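P91 (Metagenome, PDB 4ZI5) is a dienelactone hydrolase-like enzyme of the alpha/beta-hydrolase fold that promiscuously hydrolyses phosphotriesters. Local coordinates at residues Gly95-Gly98 / His102-Arg105; Thr136-Ala141 / Gly155-Glu160; Ile29-Trp34 / His57-Ala62; Asp76-Gly79 / Val83-Ala86. All coordinates share one frame; numbering follows the deposited sequence.

Contact 1 of 4, residues Gly95-Gly98 / His102-Arg105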
loop_
_atom_site.group_PDB
_atom_site.type_symbol
_atom_site.label_atom_id
_atom_site.label_comp_id
_atom_site.label_asym_id
_atom_site.label_seq_id
_atom_site.Cartn_x
_atom_site.Cartn_y
_atom_site.Cartn_z
ATOM N N GLY A 95 -19.079 -6.561 25.049
ATOM C CA GLY A 95 -19.570 -5.286 25.532
ATOM C C GLY A 95 -19.506 -4.189 24.478
ATOM O O GLY A 95 -20.474 -3.430 24.290
ATOM N N TYR A 96 -18.371 -4.124 23.780
ATOM C CA TYR A 96 -18.160 -3.098 22.765
ATOM C C TYR A 96 -18.980 -3.397 21.519
ATOM O O TYR A 96 -19.633 -2.499 20.997
ATOM C CB TYR A 96 -16.682 -2.963 22.394
ATOM C CG TYR A 96 -15.755 -2.562 23.522
ATOM C CD1 TYR A 96 -15.786 -1.282 24.084
ATOM C CD2 TYR A 96 -14.795 -3.463 24.005
ATOM C CE1 TYR A 96 -14.906 -0.923 25.117
ATOM C CE2 TYR A 96 -13.924 -3.118 25.017
ATOM C CZ TYR A 96 -13.969 -1.851 25.573
ATOM O OH TYR A 96 -13.061 -1.559 26.593
ATOM N N TYR A 97 -18.937 -4.632 21.019
ATOM C CA TYR A 97 -19.659 -4.965 19.785
ATOM C C TYR A 97 -21.177 -4.831 19.966
ATOM O O TYR A 97 -21.874 -4.433 19.045
ATOM C CB TYR A 97 -19.336 -6.379 19.301
ATOM C CG TYR A 97 -17.909 -6.635 18.841
ATOM C CD1 TYR A 97 -17.002 -5.595 18.609
ATOM C CD2 TYR A 97 -17.476 -7.946 18.594
ATOM C CE1 TYR A 97 -15.710 -5.843 18.169
ATOM C CE2 TYR A 97 -16.181 -8.208 18.150
ATOM C CZ TYR A 97 -15.304 -7.145 17.938
ATOM O OH TYR A 97 -14.025 -7.384 17.501
ATOM N N GLY A 98 -21.670 -5.150 21.166
ATOM C CA GLY A 98 -23.110 -5.049 21.466
ATOM C C GLY A 98 -23.611 -3.645 21.811
ATOM O O GLY A 98 -24.825 -3.464 21.995
ATOM N N HIS A 102 -21.383 3.146 23.042
ATOM C CA HIS A 102 -20.495 3.088 24.211
ATOM C C HIS A 102 -19.028 2.936 23.788
ATOM O O HIS A 102 -18.130 3.604 24.309
ATOM C CB HIS A 102 -20.928 1.928 25.118
ATOM C CG HIS A 102 -19.841 1.353 25.954
ATOM N ND1 HIS A 102 -19.422 1.939 27.127
ATOM C CD2 HIS A 102 -19.096 0.235 25.795
ATOM C CE1 HIS A 102 -18.456 1.206 27.651
ATOM N NE2 HIS A 102 -18.236 0.168 26.862
ATOM N N TRP A 103 -18.806 2.050 22.837
ATOM C CA TRP A 103 -17.476 1.835 22.250
ATOM C C TRP A 103 -16.893 3.137 21.696
ATOM O O TRP A 103 -15.756 3.509 21.994
ATOM C CB TRP A 103 -17.626 0.772 21.181
ATOM C CG TRP A 103 -16.369 0.305 20.467
ATOM C CD1 TRP A 103 -15.073 0.642 20.719
ATOM C CD2 TRP A 103 -16.348 -0.631 19.405
ATOM N NE1 TRP A 103 -14.231 -0.020 19.834
ATOM C CE2 TRP A 103 -14.996 -0.803 19.015
ATOM C CE3 TRP A 103 -17.352 -1.318 18.700
ATOM C CZ2 TRP A 103 -14.621 -1.668 17.984
ATOM C CZ3 TRP A 103 -16.976 -2.172 17.672
ATOM C CH2 TRP A 103 -15.627 -2.335 17.321
ATOM N N ARG A 104 -17.723 3.862 20.962
ATOM C CA ARG A 104 -17.345 5.152 20.398
ATOM C C ARG A 104 -17.046 6.221 21.438
ATOM O O ARG A 104 -16.082 6.958 21.288
ATOM C CB ARG A 104 -18.395 5.624 19.399
ATOM C CG ARG A 104 -18.388 4.769 18.140
ATOM C CD ARG A 104 -19.659 4.898 17.282
ATOM N NE ARG A 104 -19.653 3.985 16.124
ATOM C CZ ARG A 104 -20.323 4.165 14.973
ATOM N NH1 ARG A 104 -21.089 5.248 14.775
ATOM N NH2 ARG A 104 -20.231 3.258 13.993
ATOM N N ARG A 105 -17.821 6.263 22.517
ATOM C CA ARG A 105 -17.559 7.218 23.590
ATOM C C ARG A 105 -16.242 6.925 24.270
ATOM O O ARG A 105 -15.510 7.842 24.607
ATOM C CB ARG A 105 -18.660 7.210 24.665
ATOM C CG ARG A 105 -19.979 7.807 24.250
ATOM C CD ARG A 105 -20.859 8.040 25.485
ATOM N NE ARG A 105 -21.274 6.793 26.140
ATOM C CZ ARG A 105 -22.288 6.018 25.745
ATOM N NH1 ARG A 105 -22.989 6.301 24.654
ATOM N NH2 ARG A 105 -22.579 4.918 26.428
#
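Trp103 lays one face of its indole against Tyr96: the tyrosine CB sits 4.0 Å from the centroid of the five-membered ring of Trp103, over the face, a CH-pi contact. The two aromatic rings themselves are oblique, their planes at 51°. Beside this, the backbone takes part as well, Tyr96 O coming to 3.4 Å from Trp103 CE3. With CG anti to the backbone N (chi1 -177°), the indole of Trp103 extends from helix 100-115 toward helix 90-97, where its far rim meets a second tyrosine. There Trp103 CZ3 lies at the edge of the Tyr97 ring, 3.5 Å from Tyr97 CD1, with the planes again oblique. The four rings form an aromatic cluster at the junction of two consecutive helices in this alpha/beta hydrolase, and Phe132 adds a further ring against Tyr96 and Trp103. His102 is turned almost parallel to Tyr96, at 15°, but slid so far aside that the rings barely overlap; its NE2 is 3.9 Å from Tyr96 CE1. Tyrosine and tryptophan suit a buried corner because each combines a broad apolar surface with one polar atom: Tyr96 OH is hydrogen-bonded to His78, and Trp103 NE1 to Thr136 OG1.

Contact 2 of 4, residues Thr136-Ala141 / Gly155-Glu160; sequences TCLELA and GGLLPE
Leu138 and Leu157 make the apolar part of this contact, crossing at about a right angle. A single methyl, Leu138 CD2, does the touching: it lies 4.1 Å from Leu157 CB and equally far from Leu157 CD2, so it rests against the flank of the other leucine. The first torsion of Leu138, with CG anti to the backbone N (chi1 -177°), carries that methyl off helix 132-142 toward the loop that follows strand 149-153. Branched, flexible leucines suit such a place, where a helix must fit an irregular backbone. The same methyl also comes within 4.2 Å of Leu158 O, a van der Waals approach to a carbonyl whose hydrogen bond is made with Arg142.

The polar part runs through water. Water 1 donates to Glu139 OE2 at 2.8 Å and accepts from Leu158 N at 3.2 Å, thereby joining the helix to a loop amide that lies too far from the carboxylate for a direct bond. Glu139 reaches it with CG anti to the carbonyl carbon (chi1 -65°) and a second bend beyond it, and OE2 passes 4.3 Å from Leu158 CB. Salt bridges hold both carboxylate oxygens: Arg104 takes OE1, while Arg100 and Arg142 both take OE2. Arg100 also binds Pro159 O, so the loop is gripped by the same arginine.

A buried carboxylate among three arginines probably stays ionised, and its negative charge would polarise water 1, whose other bond is accepted from the loop amide. The loop is thus held to the helix by a modest leucine contact and a charged, hydrated network beside it.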
loop_
_atom_site.group_PDB
_atom_site.type_symbol
_atom_site.label_atom_id
_atom_site.label_comp_id
_atom_site.label_asym_id
_atom_site.label_seq_id
_atom_site.Cartn_x
_atom_site.Cartn_y
_atom_site.Cartn_z
ATOM N N THR A 136 -11.674 -0.004 16.334
ATOM C CA THR A 136 -11.968 1.165 17.140
ATOM C C THR A 136 -11.724 2.462 16.353
ATOM O O THR A 136 -12.508 3.423 16.468
ATOM C CB THR A 136 -11.132 1.186 18.458
ATOM O OG1 THR A 136 -11.387 0.003 19.243
ATOM C CG2 THR A 136 -11.486 2.368 19.299
ATOM N N CYS A 137 -10.620 2.521 15.612
ATOM C CA CYS A 137 -10.291 3.715 14.788
ATOM C C CYS A 137 -11.403 4.003 13.801
ATOM O O CYS A 137 -11.813 5.145 13.659
ATOM C CB CYS A 137 -8.999 3.515 14.007
ATOM S SG CYS A 137 -7.486 3.564 14.977
ATOM N N LEU A 138 -11.924 2.948 13.182
ATOM C CA LEU A 138 -12.990 3.107 12.193
ATOM C C LEU A 138 -14.310 3.538 12.844
ATOM O O LEU A 138 -14.990 4.427 12.315
ATOM C CB LEU A 138 -13.149 1.832 11.372
ATOM C CG LEU A 138 -14.189 1.912 10.258
ATOM C CD1 LEU A 138 -13.930 3.062 9.317
ATOM C CD2 LEU A 138 -14.208 0.589 9.483
ATOM N N GLU A 139 -14.645 2.953 13.995
ATOM C CA GLU A 139 -15.807 3.413 14.781
ATOM C C GLU A 139 -15.697 4.893 15.126
ATOM O O GLU A 139 -16.646 5.672 14.931
ATOM C CB GLU A 139 -15.987 2.575 16.068
ATOM C CG GLU A 139 -16.330 1.108 15.823
ATOM C CD GLU A 139 -17.567 0.973 14.990
ATOM O OE1 GLU A 139 -18.633 1.321 15.521
ATOM O OE2 GLU A 139 -17.486 0.529 13.804
ATOM N N LEU A 140 -14.535 5.296 15.620
ATOM C CA LEU A 140 -14.316 6.694 15.987
ATOM C C LEU A 140 -14.416 7.630 14.789
ATOM O O LEU A 140 -15.072 8.689 14.879
ATOM C CB LEU A 140 -12.975 6.867 16.691
ATOM C CG LEU A 140 -12.591 8.274 17.166
ATOM C CD1 LEU A 140 -13.567 8.873 18.171
ATOM C CD2 LEU A 140 -11.197 8.195 17.756
ATOM N N ALA A 141 -13.803 7.247 13.669
ATOM C CA ALA A 141 -13.930 8.054 12.449
ATOM C C ALA A 141 -15.381 8.186 11.998
ATOM O O ALA A 141 -15.781 9.255 11.540
ATOM C CB ALA A 141 -13.070 7.484 11.322
ATOM N N GLY A 155 -7.043 -4.969 11.520
ATOM C CA GLY A 155 -8.272 -4.651 12.186
ATOM C C GLY A 155 -9.458 -5.494 11.771
ATOM O O GLY A 155 -9.727 -5.695 10.579
ATOM N N GLY A 156 -10.196 -5.956 12.762
ATOM C CA GLY A 156 -11.418 -6.730 12.528
ATOM C C GLY A 156 -12.553 -5.749 12.353
ATOM O O GLY A 156 -13.376 -5.595 13.239
ATOM N N LEU A 157 -12.598 -5.125 11.192
ATOM C CA LEU A 157 -13.507 -4.051 10.908
ATOM C C LEU A 157 -14.956 -4.535 10.885
ATOM O O LEU A 157 -15.220 -5.678 10.557
ATOM C CB LEU A 157 -13.154 -3.403 9.575
ATOM C CG LEU A 157 -11.697 -2.969 9.356
ATOM C CD1 LEU A 157 -11.604 -2.305 7.999
ATOM C CD2 LEU A 157 -11.171 -2.046 10.466
ATOM N N LEU A 158 -15.877 -3.667 11.291
ATOM C CA LEU A 158 -17.317 -3.921 11.200
ATOM C C LEU A 158 -17.933 -3.109 10.068
ATOM O O LEU A 158 -17.500 -1.990 9.814
ATOM C CB LEU A 158 -18.013 -3.516 12.525
ATOM C CG LEU A 158 -17.968 -4.504 13.693
ATOM C CD1 LEU A 158 -16.583 -4.671 14.286
ATOM C CD2 LEU A 158 -18.935 -4.078 14.803
ATOM N N PRO A 159 -18.991 -3.633 9.425
ATOM C CA PRO A 159 -19.791 -2.756 8.575
ATOM C C PRO A 159 -20.377 -1.607 9.391
ATOM O O PRO A 159 -20.572 -1.735 10.626
ATOM C CB PRO A 159 -20.941 -3.657 8.076
ATOM C CG PRO A 159 -20.636 -5.040 8.534
ATOM C CD PRO A 159 -19.616 -4.961 9.618
ATOM N N GLU A 160 -20.669 -0.513 8.711
ATOM C CA GLU A 160 -21.139 0.705 9.394
ATOM C C GLU A 160 -22.521 0.486 10.043
ATOM O O GLU A 160 -23.238 -0.425 9.675
ATOM C CB GLU A 160 -21.213 1.865 8.408
ATOM C CG GLU A 160 -22.427 1.792 7.469
ATOM C CD GLU A 160 -22.379 2.739 6.287
ATOM O OE1 GLU A 160 -23.253 2.578 5.395
ATOM O OE2 GLU A 160 -21.512 3.651 6.237
HETATM O O HOH W 1 -15.224 -0.982 12.954
#

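Contact 3 of 4, residues Ile29-Trp34 / His57-Ala62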
loop_
_atom_site.group_PDB
_atom_site.type_symbol
_atom_site.label_atom_id
_atom_site.label_comp_id
_atom_site.label_asym_id
_atom_site.label_seq_id
_atom_site.Cartn_x
_atom_site.Cartn_y
_atom_site.Cartn_z
ATOM N N ILE A 29 -6.317 5.041 32.283
ATOM C CA ILE A 29 -4.936 5.440 32.471
ATOM C C ILE A 29 -4.159 5.132 31.200
ATOM O O ILE A 29 -3.710 4.010 30.980
ATOM C CB ILE A 29 -4.274 4.744 33.659
ATOM C CG1 ILE A 29 -5.223 4.689 34.891
ATOM C CG2 ILE A 29 -2.994 5.491 33.992
ATOM C CD1 ILE A 29 -4.866 3.587 35.876
ATOM N N GLY A 30 -4.030 6.136 30.355
ATOM C CA GLY A 30 -3.232 5.996 29.135
ATOM C C GLY A 30 -1.770 6.360 29.378
ATOM O O GLY A 30 -1.398 6.837 30.456
ATOM N N GLU A 31 -0.939 6.169 28.357
ATOM C CA GLU A 31 0.471 6.536 28.420
ATOM C C GLU A 31 0.827 7.383 27.219
ATOM O O GLU A 31 0.629 6.963 26.076
ATOM C CB GLU A 31 1.384 5.278 28.492
ATOM C CG GLU A 31 2.825 5.613 28.828
ATOM C CD GLU A 31 3.678 4.390 28.960
ATOM O OE1 GLU A 31 3.979 4.028 30.114
ATOM O OE2 GLU A 31 4.020 3.780 27.922
ATOM N N PHE A 32 1.338 8.581 27.504
ATOM C CA PHE A 32 1.605 9.623 26.521
ATOM C C PHE A 32 3.102 9.677 26.255
ATOM O O PHE A 32 3.897 9.815 27.190
ATOM C CB PHE A 32 1.123 10.961 27.056
ATOM C CG PHE A 32 1.343 12.109 26.140
ATOM C CD1 PHE A 32 0.564 12.270 25.000
ATOM C CD2 PHE A 32 2.312 13.071 26.432
ATOM C CE1 PHE A 32 0.747 13.343 24.168
ATOM C CE2 PHE A 32 2.506 14.164 25.612
ATOM C CZ PHE A 32 1.711 14.312 24.481
ATOM N N HIS A 33 3.466 9.592 24.966
ATOM C CA HIS A 33 4.851 9.582 24.514
ATOM C C HIS A 33 5.170 10.797 23.677
ATOM O O HIS A 33 4.428 11.145 22.747
ATOM C CB HIS A 33 5.113 8.332 23.690
ATOM C CG HIS A 33 4.986 7.065 24.467
ATOM N ND1 HIS A 33 6.047 6.217 24.668
ATOM C CD2 HIS A 33 3.924 6.502 25.096
ATOM C CE1 HIS A 33 5.652 5.192 25.402
ATOM N NE2 HIS A 33 4.369 5.331 25.665
ATOM N N TRP A 34 6.291 11.438 23.990
ATOM C CA TRP A 34 6.746 12.586 23.214
ATOM C C TRP A 34 8.276 12.743 23.317
ATOM O O TRP A 34 8.926 12.166 24.217
ATOM C CB TRP A 34 5.991 13.870 23.653
ATOM C CG TRP A 34 6.562 14.523 24.871
ATOM C CD1 TRP A 34 7.291 15.699 24.916
ATOM C CD2 TRP A 34 6.495 14.041 26.227
ATOM N NE1 TRP A 34 7.682 15.953 26.210
ATOM C CE2 TRP A 34 7.193 14.965 27.033
ATOM C CE3 TRP A 34 5.922 12.920 26.833
ATOM C CZ2 TRP A 34 7.341 14.794 28.418
ATOM C CZ3 TRP A 34 6.080 12.746 28.221
ATOM C CH2 TRP A 34 6.785 13.671 28.985
ATOM N N HIS A 57 3.293 -3.853 23.579
ATOM C CA HIS A 57 3.228 -3.683 22.140
ATOM C C HIS A 57 2.693 -2.275 21.789
ATOM O O HIS A 57 3.307 -1.538 20.991
ATOM C CB HIS A 57 2.336 -4.765 21.535
ATOM C CG HIS A 57 2.152 -4.632 20.067
ATOM N ND1 HIS A 57 1.179 -3.826 19.517
ATOM C CD2 HIS A 57 2.816 -5.180 19.028
ATOM C CE1 HIS A 57 1.269 -3.866 18.202
ATOM N NE2 HIS A 57 2.234 -4.696 17.878
ATOM N N ALA A 58 1.597 -1.883 22.433
ATOM C CA ALA A 58 0.976 -0.585 22.083
ATOM C C ALA A 58 1.863 0.564 22.510
ATOM O O ALA A 58 2.025 1.551 21.790
ATOM C CB ALA A 58 -0.398 -0.473 22.696
ATOM N N LYS A 59 2.455 0.423 23.699
ATOM C CA LYS A 59 3.347 1.451 24.225
ATOM C C LYS A 59 4.587 1.647 23.344
ATOM O O LYS A 59 5.047 2.772 23.168
ATOM C CB LYS A 59 3.764 1.134 25.660
ATOM C CG LYS A 59 2.613 1.142 26.654
ATOM C CD LYS A 59 3.017 0.570 27.997
ATOM C CE LYS A 59 1.855 0.681 28.953
ATOM N NZ LYS A 59 2.164 -0.015 30.224
ATOM N N GLU A 60 5.120 0.550 22.799
ATOM C CA GLU A 60 6.265 0.636 21.882
ATOM C C GLU A 60 5.927 1.360 20.598
ATOM O O GLU A 60 6.758 2.118 20.082
ATOM C CB GLU A 60 6.842 -0.766 21.593
ATOM C CG GLU A 60 7.944 -0.849 20.563
ATOM C CD GLU A 60 9.182 -0.030 20.855
ATOM O OE1 GLU A 60 9.433 0.417 21.989
ATOM O OE2 GLU A 60 9.932 0.182 19.884
ATOM N N ARG A 61 4.714 1.152 20.085
ATOM C CA ARG A 61 4.287 1.870 18.889
ATOM C C ARG A 61 4.140 3.366 19.151
ATOM O O ARG A 61 4.544 4.203 18.312
ATOM C CB ARG A 61 3.010 1.226 18.296
ATOM C CG ARG A 61 3.127 -0.256 17.937
ATOM C CD ARG A 61 4.393 -0.555 17.140
ATOM N NE ARG A 61 4.733 -1.933 16.781
ATOM C CZ ARG A 61 5.214 -2.876 17.599
ATOM N NH1 ARG A 61 5.582 -4.054 17.086
ATOM N NH2 ARG A 61 5.311 -2.666 18.914
ATOM N N ALA A 62 3.633 3.717 20.329
ATOM C CA ALA A 62 3.566 5.124 20.733
ATOM C C ALA A 62 4.967 5.719 20.848
ATOM O O ALA A 62 5.196 6.818 20.368
ATOM C CB ALA A 62 2.841 5.271 22.058
HETATM O O HOH W 2 4.393 1.626 31.269
#
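His33 reaches from strand 26-34 to helix 56-67, and its atoms meet the helix in turn. His33 CB lies 3.7 Å from Ala62 O. Further out, the ring has CG and CD2 under the methyl of Ala62, whose CB is 3.5 Å from His33 CD2 and makes a CH-pi contact over one ring face. A small alanine suits this spot, since its methyl fits over the ring; the axes of 29-34 and 57-62 are 8.7 Å apart at closest. Toward the tip, His33 CE1 is 3.3 Å from Lys59 O, on the same side of the ring plane as the alanine methyl but oblique. At the tip, His33 NE2 donates to Glu31 OE2 at 2.8 Å, a bent bond of 134° that meets the carboxylate on its anti side and 27° out of its plane.

Glu31 lies two residues back along the strand and so projects from the same sheet face as His33. Its extended chain, with CG anti to the backbone N (chi1 -169°), crosses the equally extended Lys59, and OE2 rests 3.2 Å from Lys59 CG. Replacing His33 with a leucine would probably leave Glu31 OE2 without its ring donor and the carboxylate freer to turn against the lysine chain.

The charges of Glu31 and Lys59 stop short of a salt bridge. Water 2 spans them instead, donating to Glu31 OE1 and accepting from Lys59 NZ at 3.0 Å. Both carboxylate oxygens thus have a donor, and the nearby ammonium is likely to favour the ionised form.

Contact 4 of 4, residues Asp76-Gly79 / Val83-Ala86; sequences DMHG and VFDA
The loop between strand 71-74 and helix 90-97 folds back on itself here, and an Asx motif shapes its first turn: Asp76 OD1 accepts from Gly79 N at 2.9 Å, the donor coming from above the carboxylate plane. Glycine suits the end of this turn because its backbone angles would jam a CB against the preceding carbonyl.

Between the two limbs of the loop the contact is carried by a pair of rings. Phe84 CE2 sits over a face of the His78 imidazole, 3.5 Å from His78 CD2, with Phe84 CD2 beside it. Relative to the phenylalanine ring, the histidine lies at the edge; the planes stand at 59° and the centroids are 5.1 Å apart, an oblique pair. In His78, CG lies anti to the carbonyl carbon (chi1 -58°), which swings the imidazole toward Phe84. Both ring nitrogens are engaged, NE2 with Ala51 O and ND1 with Tyr96 OH, so histidine supplies a flat surface and two polar anchors in one buried residue. Swapping it for an alanine would probably strip Phe84 of its ring partner and leave Ala51 O and Tyr96 OH each short of a hydrogen-bonding mate.

Thr92 of helix 90-97 touches both side chains, while the backbone of Phe84 is hydrogen-bonded to Phe52 and Asp76 OD2 reaches Ile29 N on strand 26-34, placing the loop between that helix and the sheet.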
loop_
_atom_site.group_PDB
_atom_site.type_symbol
_atom_site.label_atom_id
_atom_site.label_comp_id
_atom_site.label_asym_id
_atom_site.label_seq_id
_atom_site.Cartn_x
_atom_site.Cartn_y
_atom_site.Cartn_z
ATOM N N ASP A 76 -6.117 3.603 26.910
ATOM C CA ASP A 76 -6.679 2.582 27.786
ATOM C C ASP A 76 -8.169 2.484 27.489
ATOM O O ASP A 76 -8.960 3.306 28.003
ATOM C CB ASP A 76 -6.430 2.970 29.239
ATOM C CG ASP A 76 -7.086 2.004 30.248
ATOM O OD1 ASP A 76 -7.510 0.900 29.841
ATOM O OD2 ASP A 76 -7.246 2.393 31.436
ATOM N N MET A 77 -8.575 1.504 26.682
ATOM C CA MET A 77 -10.015 1.318 26.395
ATOM C C MET A 77 -10.767 0.664 27.548
ATOM O O MET A 77 -11.891 1.054 27.842
ATOM C CB MET A 77 -10.264 0.517 25.115
ATOM C CG MET A 77 -9.909 1.259 23.855
ATOM S SD MET A 77 -10.969 2.655 23.487
ATOM C CE MET A 77 -12.433 1.812 22.895
ATOM N N HIS A 78 -10.141 -0.315 28.202
ATOM C CA HIS A 78 -10.815 -1.110 29.211
ATOM C C HIS A 78 -11.040 -0.383 30.519
ATOM O O HIS A 78 -12.035 -0.648 31.199
ATOM C CB HIS A 78 -10.056 -2.409 29.440
ATOM C CG HIS A 78 -9.907 -3.234 28.206
ATOM N ND1 HIS A 78 -10.837 -3.230 27.186
ATOM C CD2 HIS A 78 -8.944 -4.098 27.831
ATOM C CE1 HIS A 78 -10.440 -4.045 26.231
ATOM N NE2 HIS A 78 -9.299 -4.590 26.600
ATOM N N GLY A 79 -10.172 0.559 30.866
ATOM C CA GLY A 79 -10.254 1.243 32.161
ATOM C C GLY A 79 -9.355 0.581 33.178
ATOM O O GLY A 79 -9.104 -0.626 33.095
ATOM N N VAL A 83 -5.520 -5.384 31.577
ATOM C CA VAL A 83 -5.090 -6.265 30.493
ATOM C C VAL A 83 -5.762 -7.615 30.740
ATOM O O VAL A 83 -5.813 -8.086 31.881
ATOM C CB VAL A 83 -3.549 -6.378 30.444
ATOM C CG1 VAL A 83 -3.097 -7.408 29.409
ATOM C CG2 VAL A 83 -2.945 -5.025 30.126
ATOM N N PHE A 84 -6.287 -8.218 29.678
ATOM C CA PHE A 84 -6.871 -9.561 29.706
ATOM C C PHE A 84 -6.001 -10.508 28.887
ATOM O O PHE A 84 -5.339 -10.082 27.932
ATOM C CB PHE A 84 -8.285 -9.509 29.134
ATOM C CG PHE A 84 -9.180 -8.551 29.857
ATOM C CD1 PHE A 84 -9.678 -8.874 31.118
ATOM C CD2 PHE A 84 -9.491 -7.311 29.316
ATOM C CE1 PHE A 84 -10.487 -7.992 31.809
ATOM C CE2 PHE A 84 -10.309 -6.424 29.999
ATOM C CZ PHE A 84 -10.803 -6.757 31.250
ATOM N N ASP A 85 -5.987 -11.788 29.266
ATOM C CA ASP A 85 -5.447 -12.836 28.390
ATOM C C ASP A 85 -6.553 -13.350 27.481
ATOM O O ASP A 85 -7.711 -13.008 27.655
ATOM C CB ASP A 85 -4.775 -13.983 29.177
ATOM C CG ASP A 85 -5.710 -14.677 30.154
ATOM O OD1 ASP A 85 -6.933 -14.784 29.904
ATOM O OD2 ASP A 85 -5.201 -15.130 31.197
ATOM N N ALA A 86 -6.174 -14.199 26.534
ATOM C CA ALA A 86 -7.094 -14.824 25.568
ATOM C C ALA A 86 -8.335 -15.435 26.212
ATOM O O ALA A 86 -9.441 -15.313 25.671
ATOM C CB ALA A 86 -6.355 -15.898 24.781
#

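Overall arrangement
From the N terminus, contact 3 comes first: it closes the loop that runs from strand 26-34 through strand 42-48 to helix 56-67, tying a strand near one end of the sheet to a helix packed on it. After strand 71-74, contact 4 closes a short loop before helix 90-97, and contact 1 then closes the turn between that helix and helix 100-115. Contact 2 is last, joining helix 132-142 to the loop beyond strand 149-153. The four follow in series, none enclosing or crossing another. Neighbours are nevertheless linked in space: Asp76 joins contact 4 to contact 3, Tyr96 joins contact 1 to contact 4, and Trp103 and Arg104 bind contact 1 to contact 2.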